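Local coordinates for protein xylan esterase 1 (Thermoanaerobacterium sp. 'JW/SL YS485', PDB 3FCY) that probably acts as a calcium-binding acetyl xylan esterase, an alpha/beta hydrolase of carbohydrate esterase family CE7 that removes acetyl groups from xylan and related substrates, at residues A80-L85 with G122-K127; A97-P102 with M194-E199; A110-H115 with G189-M194. All blocks are in the same frame, centred on the assembly; numbering follows the deposited sequence.

Contact 1: A80-L85 with G122-K127; sequences AECYDL and GDWNDK
Strand 80-88 and the loop leading to the 3-10 segment 125-127 have their nearest CA pair at Cys-82 and Trp-124, 8.2 Å apart, and no hydrogen bond joins the two segments. The side chains meet as a Cys sulfur-aromatic pair between alpha/beta hydrolase sheet and loop. The CB of Cys-82 sits 3.8 Å from CZ3 of Trp-124 as an off-centre CH-pi neighbour. Its SG stands obliquely to the same six-membered ring, 4.9 Å from the centroid. With Trp-124 CG anti to its carbonyl carbon (chi1 -68°), the benzo side of the indole is thrust at the strand. Phe-75 stacks on the indole and Lys-98 makes a cation-pi contact with it. An alanine at Trp-124 is likely to open a gap beside Cys-82 and strip Phe-75 and Lys-98 of their aromatic partner. The loop is also an interface element: the backbone N atoms of Trp-124 and Asn-125 bond to the carboxylate of Asp-335 of the second subunit. At the indole edge, OD2 of Asp-84, hydrogen-bonded to His-96, lies 3.4 Å from CZ2 of Trp-124, the carboxylate and ring planes 60° apart. The backbone O of Tyr-83 lies in the ring plane, 3.2 Å from CH2 of Trp-124.

Contact 2: A97-P102 with M194-E199; sequences AKYIKP and MPEVDE
Tyr-99 and Lys-101, two residues apart on strand 94-102, both direct their CB atoms at the type I beta turn Met-194 to Val-197 and take hold of Glu-196 within it. The turn is closed by Val-197 N bonding to the O of Met-194. The Glu-196 side chain can be followed outward from the backbone. Its CB packs on Lys-101 CE at 3.7 Å, and CG continues along the same aliphatic chain, between CE and CG of that lysine. The chain then bends at chi2 (-79°), which swings the carboxylate towards the phenol of Tyr-99. CD still rests on Lys-101 CE. OE1 stays near the lysine end, but 4.0 Å from Lys-101 NZ, which is beyond a salt bridge; the pairing is probably a loose electrostatic one. OE2 lies 3.6 Å from Lys-101 CG. It receives the hydrogen bond from Tyr-99 OH at 2.6 Å, met on the syn side and 23° out of the carboxylate plane, and is also hydrogen-bonded to Thr-136 OG1. Two hydrogen bonds thus grip this oxygen of a buried residue.

The phenol ring is fixed from another direction by Met-194. Its extended chain carries CE over one face, 3.5 Å from the ring centroid of Tyr-99, whereas SD lies oblique to the ring at 4.2 Å from that centroid. This Met-aromatic contact and the tyrosine-carboxylate bond beside it tie the antiparallel N-terminal strands of an alpha/beta hydrolase sheet to the connection that follows a sheet-covering helix, 176-192.

Contact 3: A110-H115 with G189-M194; sequences ALIRFH and GIVMNM
Val-191 has chi1 at 168°, which puts CG1 anti to the backbone N and CG2 beside it, and the two methyls spread over two residues of strand 108-114. Ile-112 answers with CG1 anti to its own carbonyl carbon (chi1 -55°) and CD1 carried on in an extended chain (chi2 174°), which drives the end of the side chain at the helix. The two meet tip to tip, with Ile-112 CD1 3.7 Å from Val-191 CG2; CD1 also comes within 4.0 Å of Val-191 CB. The second branch serves the neighbouring position: Val-191 CG1 touches Ala-110 CB at 3.8 Å. These are van der Waals distances, and no hydrogen bond crosses between the segments, so the contact is wholly apolar.

The backbone evidence agrees. Ala-110 CA and Val-191 CA are the nearest such pair, 7.7 Å apart. The single methyl of Ala-110 meets CG1 there, while Ile-112, whose CA lies farther from that of Val-191, reaches CG2 with its longer chain. Ala-110 and Ile-112 stand on one side of the strand, whereas Leu-111 between them points away and packs on Met-205. Asn-193 N bonds to Ile-190 O at 3.1 Å and Met-194 N to Val-191 O at 3.0 Å, which holds the chain in a compact turn just beyond Val-191. That valine also touches Val-138 and therefore spans two adjacent parallel strands. On the same side of strand 108-114, Phe-114 packs against helix 209-220, which follows Ser-208, the predicted nucleophile. A helix laid on parallel strands through branched apolar side chains, within the crossover from strand 136-140 to strand 202-207, is characteristic of the alpha/beta hydrolase fold.

Overall arrangement
All three contacts rest on one mixed sheet, and their chemistry changes from its antiparallel part towards its parallel centre. Contact 1 is partly buried, set between an antiparallel strand and a loop that also bonds to a second subunit; there an indole meets a thiol, a carboxylate and a backbone carbonyl. Contact 2 is buried but mixed, a carboxylate gripped beside a Met-aromatic contact; contact 3 is buried and purely aliphatic. Strands 80-88 and 94-102 are neighbours, joining contacts 1 and 2 by backbone bonds such as Tyr-83 N to Tyr-99 O. Contacts 2 and 3 share Met-194, their centres being about 7 Å apart, and that methionine also touches Leu-85 of the 80-85 segment.

Contact 1: A80-L85 with G122-K127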
loop_
_atom_site.group_PDB
_atom_site.type_symbol
_atom_site.label_atom_id
_atom_site.label_comp_id
_atom_site.label_asym_id
_atom_site.label_seq_id
_atom_site.Cartn_x
_atom_site.Cartn_y
_atom_site.Cartn_z
ATOM N N ALA A 80 6.074 43.585 17.603
ATOM C CA ALA A 80 5.983 42.705 18.761
ATOM C C ALA A 80 7.362 42.240 19.207
ATOM O O ALA A 80 8.341 42.367 18.472
ATOM C CB ALA A 80 5.107 41.495 18.438
ATOM N N GLU A 81 7.424 41.707 20.423
ATOM C CA GLU A 81 8.666 41.189 20.977
ATOM C C GLU A 81 8.591 39.666 20.961
ATOM O O GLU A 81 7.654 39.078 21.502
ATOM C CB GLU A 81 8.861 41.681 22.415
ATOM C CG GLU A 81 9.211 43.161 22.537
ATOM C CD GLU A 81 10.427 43.537 21.712
ATOM O OE1 GLU A 81 11.452 42.825 21.796
ATOM O OE2 GLU A 81 10.362 44.543 20.977
ATOM N N CYS A 82 9.574 39.035 20.329
ATOM C CA CYS A 82 9.616 37.578 20.242
ATOM C C CYS A 82 10.693 37.039 21.171
ATOM O O CYS A 82 11.878 37.317 20.988
ATOM C CB CYS A 82 9.896 37.140 18.805
ATOM S SG CYS A 82 8.582 37.589 17.648
ATOM N N TYR A 83 10.266 36.269 22.164
ATOM C CA TYR A 83 11.182 35.701 23.149
ATOM C C TYR A 83 11.091 34.188 23.267
ATOM O O TYR A 83 10.022 33.589 23.093
ATOM C CB TYR A 83 10.885 36.261 24.544
ATOM C CG TYR A 83 10.990 37.758 24.694
ATOM C CD1 TYR A 83 12.224 38.403 24.617
ATOM C CD2 TYR A 83 9.856 38.528 24.951
ATOM C CE1 TYR A 83 12.327 39.782 24.799
ATOM C CE2 TYR A 83 9.946 39.903 25.135
ATOM C CZ TYR A 83 11.183 40.523 25.057
ATOM O OH TYR A 83 11.274 41.885 25.233
ATOM N N ASP A 84 12.230 33.579 23.581
ATOM C CA ASP A 84 12.293 32.154 23.833
ATOM C C ASP A 84 12.182 32.133 25.352
ATOM O O ASP A 84 13.030 32.691 26.055
ATOM C CB ASP A 84 13.633 31.578 23.376
ATOM C CG ASP A 84 13.667 31.310 21.890
ATOM O OD1 ASP A 84 14.620 31.751 21.220
ATOM O OD2 ASP A 84 12.732 30.650 21.390
ATOM N N LEU A 85 11.110 31.531 25.855
ATOM C CA LEU A 85 10.877 31.472 27.286
ATOM C C LEU A 85 11.229 30.100 27.853
ATOM O O LEU A 85 10.869 29.070 27.280
ATOM C CB LEU A 85 9.409 31.810 27.578
ATOM C CG LEU A 85 8.923 31.849 29.031
ATOM C CD1 LEU A 85 7.595 32.605 29.099
ATOM C CD2 LEU A 85 8.768 30.444 29.578
ATOM N N GLY A 122 6.628 24.879 16.363
ATOM C CA GLY A 122 6.600 25.355 14.988
ATOM C C GLY A 122 7.318 26.661 14.691
ATOM O O GLY A 122 8.284 27.023 15.364
ATOM N N ASP A 123 6.846 27.358 13.659
ATOM C CA ASP A 123 7.425 28.630 13.238
ATOM C C ASP A 123 6.837 29.788 14.035
ATOM O O ASP A 123 5.779 29.654 14.657
ATOM C CB ASP A 123 7.162 28.854 11.744
ATOM C CG ASP A 123 8.185 28.160 10.852
ATOM O OD1 ASP A 123 8.566 27.010 11.141
ATOM O OD2 ASP A 123 8.606 28.771 9.847
ATOM N N TRP A 124 7.524 30.926 14.016
ATOM C CA TRP A 124 7.052 32.108 14.732
ATOM C C TRP A 124 5.923 32.819 13.994
ATOM O O TRP A 124 4.897 33.153 14.583
ATOM C CB TRP A 124 8.181 33.131 14.913
ATOM C CG TRP A 124 9.267 32.704 15.829
ATOM C CD1 TRP A 124 10.387 31.998 15.503
ATOM C CD2 TRP A 124 9.320 32.917 17.241
ATOM N NE1 TRP A 124 11.138 31.756 16.628
ATOM C CE2 TRP A 124 10.503 32.308 17.710
ATOM C CE3 TRP A 124 8.480 33.563 18.157
ATOM C CZ2 TRP A 124 10.869 32.324 19.062
ATOM C CZ3 TRP A 124 8.843 33.580 19.499
ATOM C CH2 TRP A 124 10.028 32.963 19.938
ATOM N N ASN A 125 6.135 33.031 12.697
ATOM C CA ASN A 125 5.211 33.780 11.851
ATOM C C ASN A 125 3.725 33.441 11.899
ATOM O O ASN A 125 2.899 34.346 11.963
ATOM C CB ASN A 125 5.711 33.751 10.397
ATOM C CG ASN A 125 5.156 32.586 9.610
ATOM O OD1 ASN A 125 4.047 32.657 9.086
ATOM N ND2 ASN A 125 5.920 31.498 9.531
ATOM N N ASP A 126 3.375 32.159 11.881
ATOM C CA ASP A 126 1.966 31.781 11.890
ATOM C C ASP A 126 1.278 31.947 13.245
ATOM O O ASP A 126 0.082 31.683 13.379
ATOM C CB ASP A 126 1.796 30.347 11.365
ATOM C CG ASP A 126 2.568 29.329 12.176
ATOM O OD1 ASP A 126 2.141 29.019 13.310
ATOM O OD2 ASP A 126 3.607 28.844 11.674
ATOM N N LYS A 127 2.033 32.389 14.249
ATOM C CA LYS A 127 1.467 32.628 15.572
ATOM C C LYS A 127 1.019 34.088 15.608
ATOM O O LYS A 127 0.251 34.498 16.482
ATOM C CB LYS A 127 2.514 32.408 16.675
ATOM C CG LYS A 127 3.148 31.018 16.717
ATOM C CD LYS A 127 2.111 29.922 16.922
ATOM C CE LYS A 127 2.763 28.541 17.001
ATOM N NZ LYS A 127 3.558 28.210 15.781
#

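Contact 2: A97-P102 with M194-E199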
loop_
_atom_site.group_PDB
_atom_site.type_symbol
_atom_site.label_atom_id
_atom_site.label_comp_id
_atom_site.label_asym_id
_atom_site.label_seq_id
_atom_site.Cartn_x
_atom_site.Cartn_y
_atom_site.Cartn_z
ATOM N N ALA A 97 9.187 27.417 25.520
ATOM C CA ALA A 97 7.989 27.875 24.834
ATOM C C ALA A 97 8.296 29.173 24.108
ATOM O O ALA A 97 9.065 30.003 24.601
ATOM C CB ALA A 97 6.852 28.104 25.834
ATOM N N LYS A 98 7.719 29.329 22.921
ATOM C CA LYS A 98 7.885 30.561 22.169
ATOM C C LYS A 98 6.985 31.544 22.903
ATOM O O LYS A 98 5.955 31.149 23.444
ATOM C CB LYS A 98 7.404 30.396 20.720
ATOM C CG LYS A 98 8.390 29.686 19.798
ATOM C CD LYS A 98 7.838 29.605 18.373
ATOM C CE LYS A 98 8.914 29.186 17.381
ATOM N NZ LYS A 98 9.521 27.872 17.731
ATOM N N TYR A 99 7.370 32.813 22.925
ATOM C CA TYR A 99 6.590 33.841 23.611
ATOM C C TYR A 99 6.618 35.125 22.793
ATOM O O TYR A 99 7.670 35.743 22.620
ATOM C CB TYR A 99 7.169 34.060 25.019
ATOM C CG TYR A 99 6.672 35.276 25.783
ATOM C CD1 TYR A 99 5.331 35.660 25.754
ATOM C CD2 TYR A 99 7.547 36.009 26.588
ATOM C CE1 TYR A 99 4.870 36.747 26.517
ATOM C CE2 TYR A 99 7.101 37.087 27.352
ATOM C CZ TYR A 99 5.764 37.450 27.313
ATOM O OH TYR A 99 5.332 38.506 28.088
ATOM N N ILE A 100 5.454 35.502 22.268
ATOM C CA ILE A 100 5.328 36.704 21.454
ATOM C C ILE A 100 4.425 37.702 22.170
ATOM O O ILE A 100 3.276 37.403 22.502
ATOM C CB ILE A 100 4.728 36.386 20.072
ATOM C CG1 ILE A 100 5.479 35.210 19.436
ATOM C CG2 ILE A 100 4.826 37.614 19.177
ATOM C CD1 ILE A 100 4.856 34.704 18.145
ATOM N N LYS A 101 4.962 38.892 22.400
ATOM C CA LYS A 101 4.247 39.945 23.101
ATOM C C LYS A 101 4.040 41.142 22.181
ATOM O O LYS A 101 5.002 41.708 21.659
ATOM C CB LYS A 101 5.056 40.361 24.333
ATOM C CG LYS A 101 4.433 41.440 25.183
ATOM C CD LYS A 101 5.393 41.852 26.290
ATOM C CE LYS A 101 4.825 42.994 27.118
ATOM N NZ LYS A 101 5.788 43.431 28.168
ATOM N N PRO A 102 2.777 41.541 21.966
ATOM C CA PRO A 102 2.503 42.686 21.095
ATOM C C PRO A 102 2.990 43.987 21.730
ATOM O O PRO A 102 2.955 44.141 22.953
ATOM C CB PRO A 102 0.982 42.646 20.947
ATOM C CG PRO A 102 0.536 42.114 22.277
ATOM C CD PRO A 102 1.529 41.000 22.540
ATOM N N MET A 194 2.052 37.273 33.745
ATOM C CA MET A 194 2.788 38.208 32.902
ATOM C C MET A 194 2.143 39.584 33.064
ATOM O O MET A 194 0.922 39.700 33.170
ATOM C CB MET A 194 2.745 37.770 31.433
ATOM C CG MET A 194 3.364 36.401 31.166
ATOM S SD MET A 194 3.254 35.887 29.426
ATOM C CE MET A 194 4.688 34.793 29.293
ATOM N N PRO A 195 2.958 40.643 33.091
ATOM C CA PRO A 195 2.436 42.002 33.250
ATOM C C PRO A 195 1.421 42.475 32.201
ATOM O O PRO A 195 0.487 43.201 32.543
ATOM C CB PRO A 195 3.703 42.857 33.276
ATOM C CG PRO A 195 4.670 42.057 32.448
ATOM C CD PRO A 195 4.422 40.657 32.935
ATOM N N GLU A 196 1.591 42.067 30.943
ATOM C CA GLU A 196 0.676 42.487 29.875
ATOM C C GLU A 196 -0.537 41.570 29.719
ATOM O O GLU A 196 -1.408 41.815 28.881
ATOM C CB GLU A 196 1.411 42.567 28.528
ATOM C CG GLU A 196 1.536 41.232 27.773
ATOM C CD GLU A 196 2.636 40.327 28.307
ATOM O OE1 GLU A 196 3.192 40.631 29.385
ATOM O OE2 GLU A 196 2.939 39.302 27.650
ATOM N N VAL A 197 -0.603 40.529 30.537
ATOM C CA VAL A 197 -1.700 39.574 30.442
ATOM C C VAL A 197 -2.781 39.690 31.518
ATOM O O VAL A 197 -2.481 39.703 32.716
ATOM C CB VAL A 197 -1.162 38.122 30.477
ATOM C CG1 VAL A 197 -2.318 37.142 30.463
ATOM C CG2 VAL A 197 -0.232 37.876 29.289
ATOM N N ASP A 198 -4.036 39.769 31.079
ATOM C CA ASP A 198 -5.172 39.820 31.996
ATOM C C ASP A 198 -5.404 38.355 32.345
ATOM O O ASP A 198 -5.815 37.567 31.491
ATOM C CB ASP A 198 -6.410 40.389 31.298
ATOM C CG ASP A 198 -7.603 40.514 32.230
ATOM O OD1 ASP A 198 -7.818 39.597 33.056
ATOM O OD2 ASP A 198 -8.337 41.522 32.131
ATOM N N GLU A 199 -5.144 37.988 33.595
ATOM C CA GLU A 199 -5.282 36.603 34.027
ATOM C C GLU A 199 -6.656 35.967 33.832
ATOM O O GLU A 199 -6.786 34.742 33.910
ATOM C CB GLU A 199 -4.859 36.462 35.490
ATOM C CG GLU A 199 -5.914 36.865 36.503
ATOM C CD GLU A 199 -5.477 36.558 37.925
ATOM O OE1 GLU A 199 -4.574 37.263 38.434
ATOM O OE2 GLU A 199 -6.025 35.605 38.525
#

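Contact 3: A110-H115 with G189-M194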
loop_
_atom_site.group_PDB
_atom_site.type_symbol
_atom_site.label_atom_id
_atom_site.label_comp_id
_atom_site.label_asym_id
_atom_site.label_seq_id
_atom_site.Cartn_x
_atom_site.Cartn_y
_atom_site.Cartn_z
ATOM N N ALA A 110 -4.489 36.351 26.194
ATOM C CA ALA A 110 -3.328 35.565 25.815
ATOM C C ALA A 110 -3.808 34.199 25.343
ATOM O O ALA A 110 -4.840 33.692 25.797
ATOM C CB ALA A 110 -2.377 35.410 27.002
ATOM N N LEU A 111 -3.066 33.619 24.410
ATOM C CA LEU A 111 -3.392 32.304 23.885
ATOM C C LEU A 111 -2.179 31.403 24.066
ATOM O O LEU A 111 -1.053 31.811 23.780
ATOM C CB LEU A 111 -3.743 32.387 22.395
ATOM C CG LEU A 111 -3.857 31.042 21.649
ATOM C CD1 LEU A 111 -5.082 30.273 22.128
ATOM C CD2 LEU A 111 -3.962 31.297 20.150
ATOM N N ILE A 112 -2.407 30.188 24.554
ATOM C CA ILE A 112 -1.325 29.228 24.732
ATOM C C ILE A 112 -1.588 28.043 23.801
ATOM O O ILE A 112 -2.587 27.336 23.947
ATOM C CB ILE A 112 -1.244 28.703 26.182
ATOM C CG1 ILE A 112 -1.119 29.872 27.164
ATOM C CG2 ILE A 112 -0.030 27.787 26.327
ATOM C CD1 ILE A 112 -1.167 29.446 28.635
ATOM N N ARG A 113 -0.698 27.839 22.835
ATOM C CA ARG A 113 -0.846 26.739 21.889
ATOM C C ARG A 113 -0.011 25.528 22.290
ATOM O O ARG A 113 1.098 25.663 22.813
ATOM C CB ARG A 113 -0.430 27.178 20.478
ATOM C CG ARG A 113 -1.499 27.896 19.677
ATOM C CD ARG A 113 -0.956 28.243 18.291
ATOM N NE ARG A 113 -1.996 28.638 17.341
ATOM C CZ ARG A 113 -2.914 27.811 16.844
ATOM N NH1 ARG A 113 -2.930 26.532 17.205
ATOM N NH2 ARG A 113 -3.810 28.258 15.972
ATOM N N PHE A 114 -0.566 24.346 22.042
ATOM C CA PHE A 114 0.102 23.082 22.329
ATOM C C PHE A 114 0.172 22.323 21.005
ATOM O O PHE A 114 -0.763 22.377 20.204
ATOM C CB PHE A 114 -0.681 22.317 23.397
ATOM C CG PHE A 114 -0.727 23.033 24.724
ATOM C CD1 PHE A 114 0.454 23.327 25.407
ATOM C CD2 PHE A 114 -1.940 23.437 25.276
ATOM C CE1 PHE A 114 0.430 24.016 26.624
ATOM C CE2 PHE A 114 -1.980 24.129 26.497
ATOM C CZ PHE A 114 -0.791 24.419 27.170
ATOM N N HIS A 115 1.275 21.620 20.774
ATOM C CA HIS A 115 1.477 20.934 19.501
ATOM C C HIS A 115 1.186 19.442 19.427
ATOM O O HIS A 115 0.966 18.772 20.440
ATOM C CB HIS A 115 2.910 21.185 19.027
ATOM C CG HIS A 115 3.950 20.538 19.890
ATOM N ND1 HIS A 115 4.148 19.174 19.918
ATOM C CD2 HIS A 115 4.830 21.065 20.776
ATOM C CE1 HIS A 115 5.104 18.888 20.786
ATOM N NE2 HIS A 115 5.535 20.017 21.320
ATOM N N GLY A 189 -0.192 29.311 34.540
ATOM C CA GLY A 189 -0.062 30.194 35.687
ATOM C C GLY A 189 0.994 31.253 35.443
ATOM O O GLY A 189 0.835 32.409 35.842
ATOM N N ILE A 190 2.079 30.857 34.784
ATOM C CA ILE A 190 3.156 31.787 34.480
ATOM C C ILE A 190 2.631 32.849 33.519
ATOM O O ILE A 190 2.907 34.036 33.674
ATOM C CB ILE A 190 4.360 31.052 33.834
ATOM C CG1 ILE A 190 5.065 30.188 34.886
ATOM C CG2 ILE A 190 5.327 32.053 33.219
ATOM C CD1 ILE A 190 6.205 29.337 34.331
ATOM N N VAL A 191 1.868 32.412 32.522
ATOM C CA VAL A 191 1.303 33.330 31.543
ATOM C C VAL A 191 0.354 34.307 32.228
ATOM O O VAL A 191 0.369 35.501 31.939
ATOM C CB VAL A 191 0.540 32.561 30.443
ATOM C CG1 VAL A 191 -0.282 33.526 29.600
ATOM C CG2 VAL A 191 1.533 31.797 29.567
ATOM N N MET A 192 -0.463 33.790 33.143
ATOM C CA MET A 192 -1.418 34.617 33.872
ATOM C C MET A 192 -0.721 35.648 34.773
ATOM O O MET A 192 -1.343 36.626 35.200
ATOM C CB MET A 192 -2.359 33.727 34.700
ATOM C CG MET A 192 -3.300 32.869 33.854
ATOM S SD MET A 192 -4.297 31.680 34.803
ATOM C CE MET A 192 -5.419 31.070 33.541
ATOM N N ASN A 193 0.562 35.435 35.055
ATOM C CA ASN A 193 1.319 36.369 35.889
ATOM C C ASN A 193 2.121 37.371 35.069
ATOM O O ASN A 193 2.808 38.220 35.633
ATOM C CB ASN A 193 2.278 35.630 36.834
ATOM C CG ASN A 193 1.598 35.153 38.103
ATOM O OD1 ASN A 193 0.755 35.852 38.668
ATOM N ND2 ASN A 193 1.973 33.966 38.571
ATOM N N MET A 194 2.052 37.273 33.745
ATOM C CA MET A 194 2.788 38.208 32.902
ATOM C C MET A 194 2.143 39.584 33.064
ATOM O O MET A 194 0.922 39.700 33.170
ATOM C CB MET A 194 2.745 37.770 31.433
ATOM C CG MET A 194 3.364 36.401 31.166
ATOM S SD MET A 194 3.254 35.887 29.426
ATOM C CE MET A 194 4.688 34.793 29.293
#